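Local coordinates for Alpha/beta hydrolase fold protein (Sphaerobacter thermophilus, PDB 3R0V) that probably acts as a hydrolase of the alpha/beta hydrolase fold, although its natural substrate is not known, and was crystallised with D-malate bound, at residues Ala80-Ala85 / Ala89-Met94; Leu100-Ala105 / Thr112-Phe117. All blocks are in the same frame, centred on the assembly; numbering follows the deposited sequence.

Both contacts press a helix onto the same face of the central mixed sheet: contact 1 sets helix 71-84 against strand 89-94, and contact 2 sets helix 96-106 against strand 111-117. Their centres lie about 9 Å apart, and they follow one another along the chain. The two strands are parallel neighbours, stitched together by probable hydrogen bonds from Ala-115 N to Val-91 O and from Gly-93 N to Ala-115 O, each 2.9 Å. Val-91 also touches Ser-101, which joins the two contacts into one apolar layer. Strand 89-94 leads into a probable nucleophile elbow at Gly-93, Ser-95 and Gly-97. The bound D-malate lies about 14 Å from the Val-91 side chain and about 11 Å from that of Ser-101.

Contact 1 (Ala80-Ala85 / Ala89-Met94); sequences AIIDAA and AFVFGM
No ring lies across this contact, and the Ile-82 CG2 methyl comes nearest to the backbone N of Ala-89, at 3.8 Å. The ring of Phe-90 projects from the other face of the strand, where it stacks on Phe-260 of helix 249-260 and touches Thr-112 and Arg-113 of the adjoining strand. On the helix side, this strand presents Ala-89 and Val-91.

Ile-82 carries the contact with both of its branches. CG2 stands anti to the backbone N (CG1 at chi1 -67°), which brings it down onto Ala-89, with Ile-82 CG2 4.3 Å from Ala-89 CB. The longer branch runs on extended, chi2 167°, and carries Ile-82 CD1 further along the strand to Val-91 CG2 at 4.4 Å. One beta-branched residue therefore reaches two residues of the strand, Ala-89 and Val-91. A turn later, Ala-85 CB meets Ala-89 CB at 4.3 Å. Two alanines suit this end because the connection from helix to strand is very short and the backbones come close, Ile-82 CA and Ala-89 CA being 6.1 Å apart. Valine suits the second of the strand positions: Val-91 meets Ile-82 through CG2 and also touches Val-29 of strand 25-29.

The pair belongs to the three-layered alpha/beta hydrolase fold, in which helices cover both faces of the sheet. Ala-89 pairs through its backbone with Pro-110 and Thr-112, and Val-91 with Arg-113 and Ala-115, while Ala-84 O accepts a hydrogen bond from Arg-19 NH2. Since no hydrogen bond crosses between helix and strand and the meeting side chains are all hydrocarbon, the contact, which buries 133 Å², rests on van der Waals packing and the hydrophobic effect, with shape rather than charge setting the fit.

Contact 2 (Leu100-Ala105 / Thr112-Phe117); sequences LSLLAA and TRLAVF
Leu-114 turns its side chain toward helix 96-106 and meets three of its residues, so that the returning strand of a beta-alpha-beta crossover is sealed to the helix that precedes it. The unit runs from strand 89-94 through helix 96-106 to strand 111-117. Helix and strand run nearly antiparallel, at 152°, with the axes of their short segments 9.4 Å apart. With CG anti to the backbone N (chi1 175°), Leu-114 reaches out from the sheet and divides its methyls: CD1 lies 3.8 Å from Ser-101 CB, and CD2 lies 4.2 Å from Ala-105 CB. The small serine and alanine, one turn apart, let the leucine come near the helix backbone, and Ser-101 OG is satisfied by Gly-97 O within the same helix. Ala-115 faces the other way, onto helix 249-260, where a single methyl suits the nearby Leu-256, Phe-259 and Phe-260. Val-116 returns to the first face and sets CG1 4.2 Å from Leu-102 CG. Leu-102 leaves the helix obliquely and bends its end in, crossing both Val-116 and Leu-114 at about a right angle, with its CD2 just 3.6 Å from Leu-114 CD2.

Contact 1 (Ala80-Ala85 / Ala89-Met94)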
loop_
_atom_site.group_PDB
_atom_site.type_symbol
_atom_site.label_atom_id
_atom_site.label_comp_id
_atom_site.label_asym_id
_atom_site.label_seq_id
_atom_site.Cartn_x
_atom_site.Cartn_y
_atom_site.Cartn_z
ATOM N N ALA A 80 -16.030 -1.193 -0.427
ATOM C CA ALA A 80 -16.751 -2.457 -0.313
ATOM C C ALA A 80 -16.173 -3.323 0.793
ATOM O O ALA A 80 -16.907 -4.000 1.514
ATOM C CB ALA A 80 -16.726 -3.204 -1.653
ATOM N N ILE A 81 -14.857 -3.310 0.932
ATOM C CA ILE A 81 -14.198 -4.085 1.978
ATOM C C ILE A 81 -14.471 -3.501 3.376
ATOM O O ILE A 81 -14.669 -4.247 4.340
ATOM C CB ILE A 81 -12.676 -4.199 1.690
ATOM C CG1 ILE A 81 -12.468 -5.041 0.417
ATOM C CG2 ILE A 81 -11.933 -4.783 2.886
ATOM C CD1 ILE A 81 -12.974 -6.458 0.520
ATOM N N ILE A 82 -14.460 -2.175 3.498
ATOM C CA ILE A 82 -14.830 -1.551 4.763
ATOM C C ILE A 82 -16.284 -1.918 5.111
ATOM O O ILE A 82 -16.599 -2.142 6.278
ATOM C CB ILE A 82 -14.582 -0.029 4.747
ATOM C CG1 ILE A 82 -13.080 0.248 4.672
ATOM C CG2 ILE A 82 -15.154 0.639 6.023
ATOM C CD1 ILE A 82 -12.755 1.674 4.350
ATOM N N ASP A 83 -17.161 -1.998 4.112
ATOM C CA ASP A 83 -18.522 -2.492 4.352
ATOM C C ASP A 83 -18.517 -3.933 4.854
ATOM O O ASP A 83 -19.241 -4.262 5.801
ATOM C CB ASP A 83 -19.411 -2.324 3.122
ATOM C CG ASP A 83 -20.025 -0.944 3.036
ATOM O OD1 ASP A 83 -20.283 -0.334 4.103
ATOM O OD2 ASP A 83 -20.241 -0.462 1.906
ATOM N N ALA A 84 -17.702 -4.789 4.236
ATOM C CA ALA A 84 -17.559 -6.161 4.705
ATOM C C ALA A 84 -17.078 -6.201 6.157
ATOM O O ALA A 84 -17.434 -7.108 6.911
ATOM C CB ALA A 84 -16.600 -6.938 3.798
ATOM N N ALA A 85 -16.266 -5.219 6.537
ATOM C CA ALA A 85 -15.757 -5.114 7.902
ATOM C C ALA A 85 -16.794 -4.587 8.893
ATOM O O ALA A 85 -16.538 -4.563 10.109
ATOM C CB ALA A 85 -14.526 -4.224 7.925
ATOM N N ALA A 89 -13.952 1.275 9.603
ATOM C CA ALA A 89 -12.820 0.523 10.107
ATOM C C ALA A 89 -11.611 1.393 10.301
ATOM O O ALA A 89 -11.504 2.468 9.709
ATOM C CB ALA A 89 -12.473 -0.606 9.148
ATOM N N PHE A 90 -10.688 0.892 11.113
ATOM C CA PHE A 90 -9.313 1.378 11.125
ATOM C C PHE A 90 -8.652 0.840 9.853
ATOM O O PHE A 90 -8.996 -0.253 9.393
ATOM C CB PHE A 90 -8.563 0.810 12.328
ATOM C CG PHE A 90 -9.178 1.129 13.665
ATOM C CD1 PHE A 90 -9.891 2.297 13.876
ATOM C CD2 PHE A 90 -9.031 0.242 14.721
ATOM C CE1 PHE A 90 -10.435 2.583 15.131
ATOM C CE2 PHE A 90 -9.580 0.515 15.963
ATOM C CZ PHE A 90 -10.293 1.688 16.164
ATOM N N VAL A 91 -7.702 1.581 9.287
ATOM C CA VAL A 91 -7.027 1.116 8.077
ATOM C C VAL A 91 -5.528 1.213 8.260
ATOM O O VAL A 91 -5.037 2.214 8.776
ATOM C CB VAL A 91 -7.453 1.930 6.832
ATOM C CG1 VAL A 91 -6.540 1.639 5.641
ATOM C CG2 VAL A 91 -8.895 1.634 6.484
ATOM N N PHE A 92 -4.812 0.156 7.871
ATOM C CA PHE A 92 -3.356 0.198 7.769
ATOM C C PHE A 92 -2.972 -0.012 6.312
ATOM O O PHE A 92 -3.270 -1.057 5.737
ATOM C CB PHE A 92 -2.699 -0.890 8.631
ATOM C CG PHE A 92 -1.203 -1.031 8.404
ATOM C CD1 PHE A 92 -0.356 0.054 8.563
ATOM C CD2 PHE A 92 -0.654 -2.247 8.017
ATOM C CE1 PHE A 92 1.015 -0.067 8.347
ATOM C CE2 PHE A 92 0.716 -2.376 7.816
ATOM C CZ PHE A 92 1.542 -1.288 7.985
ATOM N N GLY A 93 -2.309 0.980 5.718
ATOM C CA GLY A 93 -1.906 0.897 4.323
ATOM C C GLY A 93 -0.397 0.815 4.186
ATOM O O GLY A 93 0.350 1.544 4.844
HETATM N N MSE A 94 0.043 -0.078 3.305
HETATM C CA MSE A 94 1.461 -0.326 3.092
HETATM C C MSE A 94 1.925 0.200 1.739
HETATM O O MSE A 94 1.345 -0.123 0.708
HETATM C CB MSE A 94 1.742 -1.827 3.182
HETATM C CG MSE A 94 1.639 -2.387 4.591
HETATM SE SE MSE A 94 1.139 -4.274 4.609
HETATM C CE MSE A 94 -0.762 -4.089 4.212
#

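Contact 2 (Leu100-Ala105 / Thr112-Phe117)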
loop_
_atom_site.group_PDB
_atom_site.type_symbol
_atom_site.label_atom_id
_atom_site.label_comp_id
_atom_site.label_asym_id
_atom_site.label_seq_id
_atom_site.Cartn_x
_atom_site.Cartn_y
_atom_site.Cartn_z
ATOM N N LEU A 100 -3.156 4.853 -1.614
ATOM C CA LEU A 100 -4.552 4.556 -1.881
ATOM C C LEU A 100 -5.411 4.849 -0.649
ATOM O O LEU A 100 -6.502 5.420 -0.764
ATOM C CB LEU A 100 -4.698 3.092 -2.312
ATOM C CG LEU A 100 -6.102 2.552 -2.575
ATOM C CD1 LEU A 100 -6.793 3.348 -3.660
ATOM C CD2 LEU A 100 -6.008 1.076 -2.950
ATOM N N SER A 101 -4.917 4.455 0.519
ATOM C CA SER A 101 -5.643 4.675 1.768
ATOM C C SER A 101 -5.809 6.157 2.080
ATOM O O SER A 101 -6.886 6.580 2.538
ATOM C CB SER A 101 -4.965 3.954 2.930
ATOM O OG SER A 101 -4.931 2.557 2.702
ATOM N N LEU A 102 -4.759 6.943 1.839
ATOM C CA LEU A 102 -4.831 8.390 2.040
ATOM C C LEU A 102 -5.826 9.027 1.072
ATOM O O LEU A 102 -6.626 9.870 1.469
ATOM C CB LEU A 102 -3.438 9.034 1.912
ATOM C CG LEU A 102 -2.466 8.710 3.048
ATOM C CD1 LEU A 102 -1.020 8.828 2.595
ATOM C CD2 LEU A 102 -2.727 9.640 4.235
ATOM N N LEU A 103 -5.782 8.627 -0.196
ATOM C CA LEU A 103 -6.770 9.104 -1.161
ATOM C C LEU A 103 -8.185 8.744 -0.716
ATOM O O LEU A 103 -9.101 9.560 -0.823
ATOM C CB LEU A 103 -6.485 8.530 -2.546
ATOM C CG LEU A 103 -5.189 9.004 -3.208
ATOM C CD1 LEU A 103 -4.974 8.182 -4.462
ATOM C CD2 LEU A 103 -5.302 10.475 -3.541
ATOM N N ALA A 104 -8.365 7.526 -0.215
ATOM C CA ALA A 104 -9.692 7.078 0.216
ATOM C C ALA A 104 -10.174 7.911 1.403
ATOM O O ALA A 104 -11.346 8.304 1.469
ATOM C CB ALA A 104 -9.661 5.593 0.576
ATOM N N ALA A 105 -9.276 8.182 2.338
ATOM C CA ALA A 105 -9.610 9.001 3.500
ATOM C C ALA A 105 -9.997 10.412 3.070
ATOM O O ALA A 105 -10.985 10.966 3.548
ATOM C CB ALA A 105 -8.441 9.033 4.474
ATOM N N THR A 112 -11.827 5.354 10.351
ATOM C CA THR A 112 -11.900 6.035 11.638
ATOM C C THR A 112 -10.527 6.383 12.221
ATOM O O THR A 112 -10.393 7.387 12.916
ATOM C CB THR A 112 -12.726 5.235 12.639
ATOM O OG1 THR A 112 -12.210 3.903 12.718
ATOM C CG2 THR A 112 -14.184 5.173 12.190
ATOM N N ARG A 113 -9.518 5.558 11.932
ATOM C CA ARG A 113 -8.120 5.821 12.281
ATOM C C ARG A 113 -7.284 5.291 11.126
ATOM O O ARG A 113 -7.620 4.264 10.558
ATOM C CB ARG A 113 -7.720 5.096 13.568
ATOM C CG ARG A 113 -8.520 5.512 14.799
ATOM C CD ARG A 113 -8.005 4.826 16.059
ATOM N NE ARG A 113 -8.670 5.338 17.254
ATOM C CZ ARG A 113 -8.118 6.207 18.096
ATOM N NH1 ARG A 113 -6.884 6.645 17.884
ATOM N NH2 ARG A 113 -8.798 6.630 19.155
ATOM N N LEU A 114 -6.195 5.980 10.792
ATOM C CA LEU A 114 -5.399 5.585 9.628
ATOM C C LEU A 114 -3.927 5.475 9.974
ATOM O O LEU A 114 -3.361 6.421 10.509
ATOM C CB LEU A 114 -5.575 6.621 8.518
ATOM C CG LEU A 114 -4.719 6.427 7.258
ATOM C CD1 LEU A 114 -5.025 5.098 6.565
ATOM C CD2 LEU A 114 -4.919 7.595 6.297
ATOM N N ALA A 115 -3.310 4.331 9.652
ATOM C CA ALA A 115 -1.873 4.160 9.793
ATOM C C ALA A 115 -1.314 3.831 8.423
ATOM O O ALA A 115 -1.896 3.044 7.668
ATOM C CB ALA A 115 -1.566 3.044 10.777
ATOM N N VAL A 116 -0.187 4.455 8.095
ATOM C CA VAL A 116 0.459 4.225 6.804
ATOM C C VAL A 116 1.953 3.978 6.979
ATOM O O VAL A 116 2.613 4.635 7.787
ATOM C CB VAL A 116 0.223 5.409 5.838
ATOM C CG1 VAL A 116 -1.248 5.509 5.443
ATOM C CG2 VAL A 116 0.721 6.732 6.451
ATOM N N PHE A 117 2.474 3.013 6.229
ATOM C CA PHE A 117 3.891 2.688 6.280
ATOM C C PHE A 117 4.561 3.025 4.950
ATOM O O PHE A 117 4.170 2.520 3.888
ATOM C CB PHE A 117 4.074 1.200 6.587
ATOM C CG PHE A 117 5.506 0.738 6.581
ATOM C CD1 PHE A 117 6.326 0.963 7.674
ATOM C CD2 PHE A 117 6.020 0.057 5.486
ATOM C CE1 PHE A 117 7.648 0.528 7.676
ATOM C CE2 PHE A 117 7.345 -0.390 5.483
ATOM C CZ PHE A 117 8.152 -0.153 6.578
#